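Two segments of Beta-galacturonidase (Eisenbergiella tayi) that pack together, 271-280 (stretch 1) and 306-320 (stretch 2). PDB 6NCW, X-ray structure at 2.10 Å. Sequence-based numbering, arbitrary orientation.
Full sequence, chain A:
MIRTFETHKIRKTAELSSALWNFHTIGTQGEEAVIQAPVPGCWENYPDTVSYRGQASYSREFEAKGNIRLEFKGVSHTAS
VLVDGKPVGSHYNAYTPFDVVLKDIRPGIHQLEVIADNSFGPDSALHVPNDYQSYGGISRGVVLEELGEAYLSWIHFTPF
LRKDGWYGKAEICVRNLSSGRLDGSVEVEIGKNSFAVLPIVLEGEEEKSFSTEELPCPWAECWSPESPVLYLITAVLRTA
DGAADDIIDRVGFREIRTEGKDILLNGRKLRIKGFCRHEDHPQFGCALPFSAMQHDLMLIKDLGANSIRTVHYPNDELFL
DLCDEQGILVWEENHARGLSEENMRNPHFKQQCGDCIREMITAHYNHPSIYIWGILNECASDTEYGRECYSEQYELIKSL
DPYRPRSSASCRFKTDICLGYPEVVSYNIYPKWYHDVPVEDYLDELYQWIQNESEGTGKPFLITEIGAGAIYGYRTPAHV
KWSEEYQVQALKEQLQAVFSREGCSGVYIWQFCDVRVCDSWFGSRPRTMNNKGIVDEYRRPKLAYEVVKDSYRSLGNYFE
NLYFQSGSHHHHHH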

# COMPACT_ATOMS: atom_id res chain seq x y z
N ARG A 271 -22.05 -29.72 11.85
CA ARG A 271 -20.74 -29.09 12.02
C ARG A 271 -20.82 -27.65 11.53
O ARG A 271 -21.14 -27.40 10.36
CB ARG A 271 -19.64 -29.84 11.27
CG ARG A 271 -18.29 -29.15 11.39
CD ARG A 271 -17.23 -29.71 10.43
NE ARG A 271 -16.83 -31.07 10.78
CZ ARG A 271 -17.28 -32.15 10.14
NH1 ARG A 271 -18.12 -32.02 9.12
NH2 ARG A 271 -16.88 -33.35 10.52
N ILE A 272 -20.52 -26.70 12.41
CA ILE A 272 -20.56 -25.28 12.08
C ILE A 272 -19.21 -24.85 11.50
O ILE A 272 -18.17 -24.99 12.15
CB ILE A 272 -20.92 -24.44 13.32
CG1 ILE A 272 -22.33 -24.79 13.77
CG2 ILE A 272 -20.86 -22.95 13.03
CD1 ILE A 272 -23.38 -24.50 12.73
N LYS A 273 -19.24 -24.33 10.27
CA LYS A 273 -18.08 -23.76 9.56
C LYS A 273 -18.43 -22.30 9.27
O LYS A 273 -18.95 -21.98 8.21
CB LYS A 273 -17.78 -24.53 8.26
CG LYS A 273 -17.59 -26.06 8.41
CD LYS A 273 -17.12 -26.69 7.10
CE LYS A 273 -18.24 -26.82 6.09
NZ LYS A 273 -17.77 -26.82 4.67
N GLY A 274 -18.14 -21.40 10.21
CA GLY A 274 -18.76 -20.10 10.21
C GLY A 274 -17.82 -18.91 10.14
O GLY A 274 -16.58 -19.03 10.28
N PHE A 275 -18.43 -17.75 9.92
CA PHE A 275 -17.79 -16.45 10.01
C PHE A 275 -18.61 -15.53 10.89
O PHE A 275 -19.84 -15.45 10.78
CB PHE A 275 -17.62 -15.81 8.63
CG PHE A 275 -16.38 -16.26 7.92
CD1 PHE A 275 -15.15 -15.68 8.23
CD2 PHE A 275 -16.43 -17.26 6.96
CE1 PHE A 275 -13.99 -16.12 7.59
CE2 PHE A 275 -15.29 -17.68 6.31
CZ PHE A 275 -14.06 -17.11 6.63
N CYS A 276 -17.91 -14.82 11.77
CA CYS A 276 -18.49 -13.62 12.34
C CYS A 276 -18.51 -12.55 11.25
O CYS A 276 -17.51 -12.37 10.55
CB CYS A 276 -17.68 -13.15 13.54
SG CYS A 276 -17.66 -14.33 14.93
N ARG A 277 -19.64 -11.88 11.07
CA ARG A 277 -19.72 -10.81 10.08
C ARG A 277 -20.50 -9.64 10.66
O ARG A 277 -21.68 -9.78 11.02
CB ARG A 277 -20.36 -11.29 8.77
CG ARG A 277 -20.57 -10.18 7.73
CD ARG A 277 -21.37 -10.70 6.53
NE ARG A 277 -21.74 -9.64 5.59
CZ ARG A 277 -22.84 -8.88 5.70
NH1 ARG A 277 -23.66 -9.05 6.73
NH2 ARG A 277 -23.09 -7.95 4.79
N HIS A 278 -19.83 -8.49 10.74
CA HIS A 278 -20.45 -7.20 11.02
C HIS A 278 -21.15 -6.65 9.78
O HIS A 278 -20.70 -6.86 8.65
CB HIS A 278 -19.39 -6.17 11.47
CG HIS A 278 -19.18 -6.13 12.95
ND1 HIS A 278 -20.14 -5.68 13.83
CD2 HIS A 278 -18.12 -6.52 13.71
CE1 HIS A 278 -19.69 -5.79 15.07
NE2 HIS A 278 -18.46 -6.28 15.02
N GLU A 279 -22.22 -5.90 10.00
CA GLU A 279 -22.77 -5.03 8.96
C GLU A 279 -21.88 -3.79 8.87
O GLU A 279 -22.14 -2.76 9.50
CB GLU A 279 -24.23 -4.67 9.27
CG GLU A 279 -25.19 -5.88 9.23
CD GLU A 279 -26.68 -5.48 9.39
OE1 GLU A 279 -27.57 -6.21 8.87
OE2 GLU A 279 -26.95 -4.45 10.04
N ASP A 280 -20.80 -3.89 8.09
CA ASP A 280 -19.91 -2.75 7.94
C ASP A 280 -19.25 -2.78 6.57
O ASP A 280 -18.92 -3.85 6.05
CB ASP A 280 -18.85 -2.74 9.05
CG ASP A 280 -18.12 -1.40 9.15
OD1 ASP A 280 -16.99 -1.30 8.61
OD2 ASP A 280 -18.67 -0.45 9.78
N ASN A 306 -20.53 -22.59 6.01
CA ASN A 306 -21.95 -22.89 5.95
C ASN A 306 -22.74 -22.04 6.92
O ASN A 306 -23.95 -22.24 7.05
CB ASN A 306 -22.21 -24.38 6.19
CG ASN A 306 -21.77 -24.86 7.57
OD1 ASN A 306 -21.56 -24.06 8.49
ND2 ASN A 306 -21.63 -26.18 7.71
N SER A 307 -22.11 -21.09 7.61
CA SER A 307 -22.83 -20.40 8.67
C SER A 307 -22.24 -19.02 8.92
O SER A 307 -21.05 -18.77 8.71
CB SER A 307 -22.84 -21.24 9.94
OG SER A 307 -23.67 -20.66 10.93
N ILE A 308 -23.10 -18.10 9.36
CA ILE A 308 -22.72 -16.75 9.72
C ILE A 308 -23.29 -16.43 11.10
O ILE A 308 -24.38 -16.89 11.46
CB ILE A 308 -23.20 -15.72 8.68
CG1 ILE A 308 -22.38 -15.85 7.41
CG2 ILE A 308 -23.13 -14.30 9.23
CD1 ILE A 308 -22.98 -15.13 6.26
N ARG A 309 -22.53 -15.67 11.87
CA ARG A 309 -22.91 -15.18 13.19
C ARG A 309 -22.99 -13.66 13.10
O ARG A 309 -22.02 -13.01 12.69
CB ARG A 309 -21.88 -15.64 14.23
CG ARG A 309 -22.05 -15.01 15.58
CD ARG A 309 -21.18 -15.59 16.69
NE ARG A 309 -21.43 -14.74 17.85
CZ ARG A 309 -20.52 -14.06 18.53
NH1 ARG A 309 -19.22 -14.20 18.25
NH2 ARG A 309 -20.91 -13.27 19.53
N THR A 310 -24.14 -13.10 13.48
CA THR A 310 -24.44 -11.66 13.33
C THR A 310 -23.83 -10.85 14.49
O THR A 310 -24.53 -10.31 15.35
CB THR A 310 -25.95 -11.45 13.26
OG1 THR A 310 -26.55 -11.80 14.51
CG2 THR A 310 -26.60 -12.31 12.18
N VAL A 311 -22.51 -10.73 14.50
CA VAL A 311 -21.86 -9.89 15.51
C VAL A 311 -22.17 -8.42 15.26
O VAL A 311 -22.03 -7.93 14.13
CB VAL A 311 -20.34 -10.13 15.52
CG1 VAL A 311 -20.04 -11.56 15.98
CG2 VAL A 311 -19.72 -9.85 14.12
N HIS A 312 -22.61 -7.69 16.29
CA HIS A 312 -23.18 -8.19 17.56
C HIS A 312 -24.58 -7.56 17.70
O HIS A 312 -24.84 -6.80 18.64
CB HIS A 312 -22.34 -7.82 18.77
CG HIS A 312 -20.96 -8.42 18.75
ND1 HIS A 312 -20.74 -9.77 18.91
CD2 HIS A 312 -19.74 -7.85 18.60
CE1 HIS A 312 -19.44 -10.01 18.87
NE2 HIS A 312 -18.81 -8.86 18.68
N TYR A 313 -25.46 -7.85 16.76
CA TYR A 313 -26.78 -7.22 16.74
C TYR A 313 -27.61 -7.92 15.68
O TYR A 313 -27.07 -8.60 14.81
CB TYR A 313 -26.67 -5.71 16.44
CG TYR A 313 -25.58 -5.41 15.47
CD1 TYR A 313 -25.69 -5.79 14.14
CD2 TYR A 313 -24.40 -4.79 15.88
CE1 TYR A 313 -24.68 -5.57 13.25
CE2 TYR A 313 -23.38 -4.54 14.99
CZ TYR A 313 -23.53 -4.94 13.66
OH TYR A 313 -22.51 -4.71 12.75
N PRO A 314 -28.93 -7.74 15.71
CA PRO A 314 -29.77 -8.34 14.67
C PRO A 314 -29.45 -7.72 13.32
O PRO A 314 -29.05 -6.56 13.23
CB PRO A 314 -31.20 -8.03 15.14
CG PRO A 314 -31.07 -7.86 16.65
CD PRO A 314 -29.72 -7.15 16.81
N ASN A 315 -29.62 -8.52 12.27
CA ASN A 315 -29.31 -8.12 10.90
C ASN A 315 -30.55 -7.75 10.11
O ASN A 315 -31.67 -8.14 10.44
CB ASN A 315 -28.56 -9.23 10.16
CG ASN A 315 -27.05 -9.17 10.37
OD1 ASN A 315 -26.57 -8.64 11.39
ND2 ASN A 315 -26.30 -9.68 9.39
N ASP A 316 -30.32 -6.98 9.05
CA ASP A 316 -31.28 -6.72 7.98
C ASP A 316 -31.99 -7.99 7.52
O ASP A 316 -31.35 -8.99 7.17
CB ASP A 316 -30.53 -6.09 6.80
CG ASP A 316 -31.44 -5.41 5.80
OD1 ASP A 316 -30.96 -4.46 5.14
OD2 ASP A 316 -32.63 -5.82 5.64
N GLU A 317 -33.32 -7.93 7.49
CA GLU A 317 -34.10 -9.08 7.02
C GLU A 317 -33.81 -9.42 5.57
O GLU A 317 -34.02 -10.56 5.14
CB GLU A 317 -35.58 -8.79 7.20
CG GLU A 317 -35.93 -8.49 8.64
CD GLU A 317 -37.31 -7.90 8.81
OE1 GLU A 317 -37.59 -6.86 8.19
OE2 GLU A 317 -38.11 -8.49 9.56
N LEU A 318 -33.37 -8.44 4.78
CA LEU A 318 -32.96 -8.75 3.42
C LEU A 318 -31.76 -9.71 3.42
O LEU A 318 -31.67 -10.61 2.59
CB LEU A 318 -32.64 -7.45 2.69
CG LEU A 318 -32.24 -7.50 1.21
CD1 LEU A 318 -33.42 -7.94 0.34
CD2 LEU A 318 -31.73 -6.14 0.77
N PHE A 319 -30.83 -9.53 4.36
CA PHE A 319 -29.68 -10.43 4.44
C PHE A 319 -30.11 -11.81 4.90
O PHE A 319 -29.70 -12.83 4.33
CB PHE A 319 -28.62 -9.85 5.40
CG PHE A 319 -27.32 -10.63 5.42
CD1 PHE A 319 -26.39 -10.49 4.38
CD2 PHE A 319 -27.02 -11.49 6.46
CE1 PHE A 319 -25.19 -11.21 4.39
CE2 PHE A 319 -25.83 -12.22 6.47
CZ PHE A 319 -24.91 -12.07 5.44
N LEU A 320 -30.96 -11.87 5.93
CA LEU A 320 -31.51 -13.14 6.40
C LEU A 320 -32.27 -13.86 5.29
O LEU A 320 -32.14 -15.07 5.14
CB LEU A 320 -32.41 -12.91 7.62
CG LEU A 320 -31.73 -12.27 8.84
CD1 LEU A 320 -32.74 -11.91 9.92
CD2 LEU A 320 -30.67 -13.20 9.42
O HOH W 1 -23.76 -8.37 11.91
O HOH W 2 -23.77 -10.66 9.08
O HOH W 3 -22.13 -2.19 11.96

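The guanidinium of Arg277 lies flat on the ring of Phe319, planes 7° apart and centres 4.1 Å apart, so a strand's exit is tied to the first turn of a helix by a buried, off-centre cation-pi stack. With chi1, chi2 and chi3 all t, the side chain carries the charge that far, and NH1 comes within 3.5 Å of Phe319 CZ. Stacking uses the face of the guanidinium and leaves its edge free: Arg277 NH1 donates to water 2 (2.9 Å), which also accepts from Asn315 ND2 (2.7 Å), while NE and NH2 are satisfied elsewhere in the structure.

Behind this lies a short parallel pairing of strands 272-276 and 307-309. Phe275 N donates to Ser307 O (3.1 Å), Arg309 N to Phe275 O (2.9 Å) and Arg277 N to Arg309 O (3.1 Å). At Gly274 the chains come closest in this pairing, 4.4 Å between Gly274 CA and Ser307 CA; an ideal CB there would lie 3.3 Å from Ser307 O. Asn306 starts the register by imitating backbone: its ND2 donates to Arg271 O (3.0 Å), its OD1 accepts from Lys273 N (2.9 Å), and its own N reaches Lys273 O (2.8 Å).

Beyond the strands, side chains take over. Val311, after packing CG1 on Cys276 CB (3.7 Å), sets CG2 over the face of the His278 ring, 3.8 Å from its centroid. At that ring's edge, His278 ND1 and Tyr313 OH share a hydrogen bond of 2.8 Å. The same hydroxyl accepts a weak bond from Glu279 N (3.0 Å), so one phenol serves two neighbouring residues.

Glu279 points toward stretch 2, and its OE1 accepts from Asp316 N (2.9 Å). Asp316 in turn caps the helix, its OD2 accepting from Leu318 N (2.9 Å). The carboxylate of Glu279 thus holds the residue that caps the helix carrying Phe319.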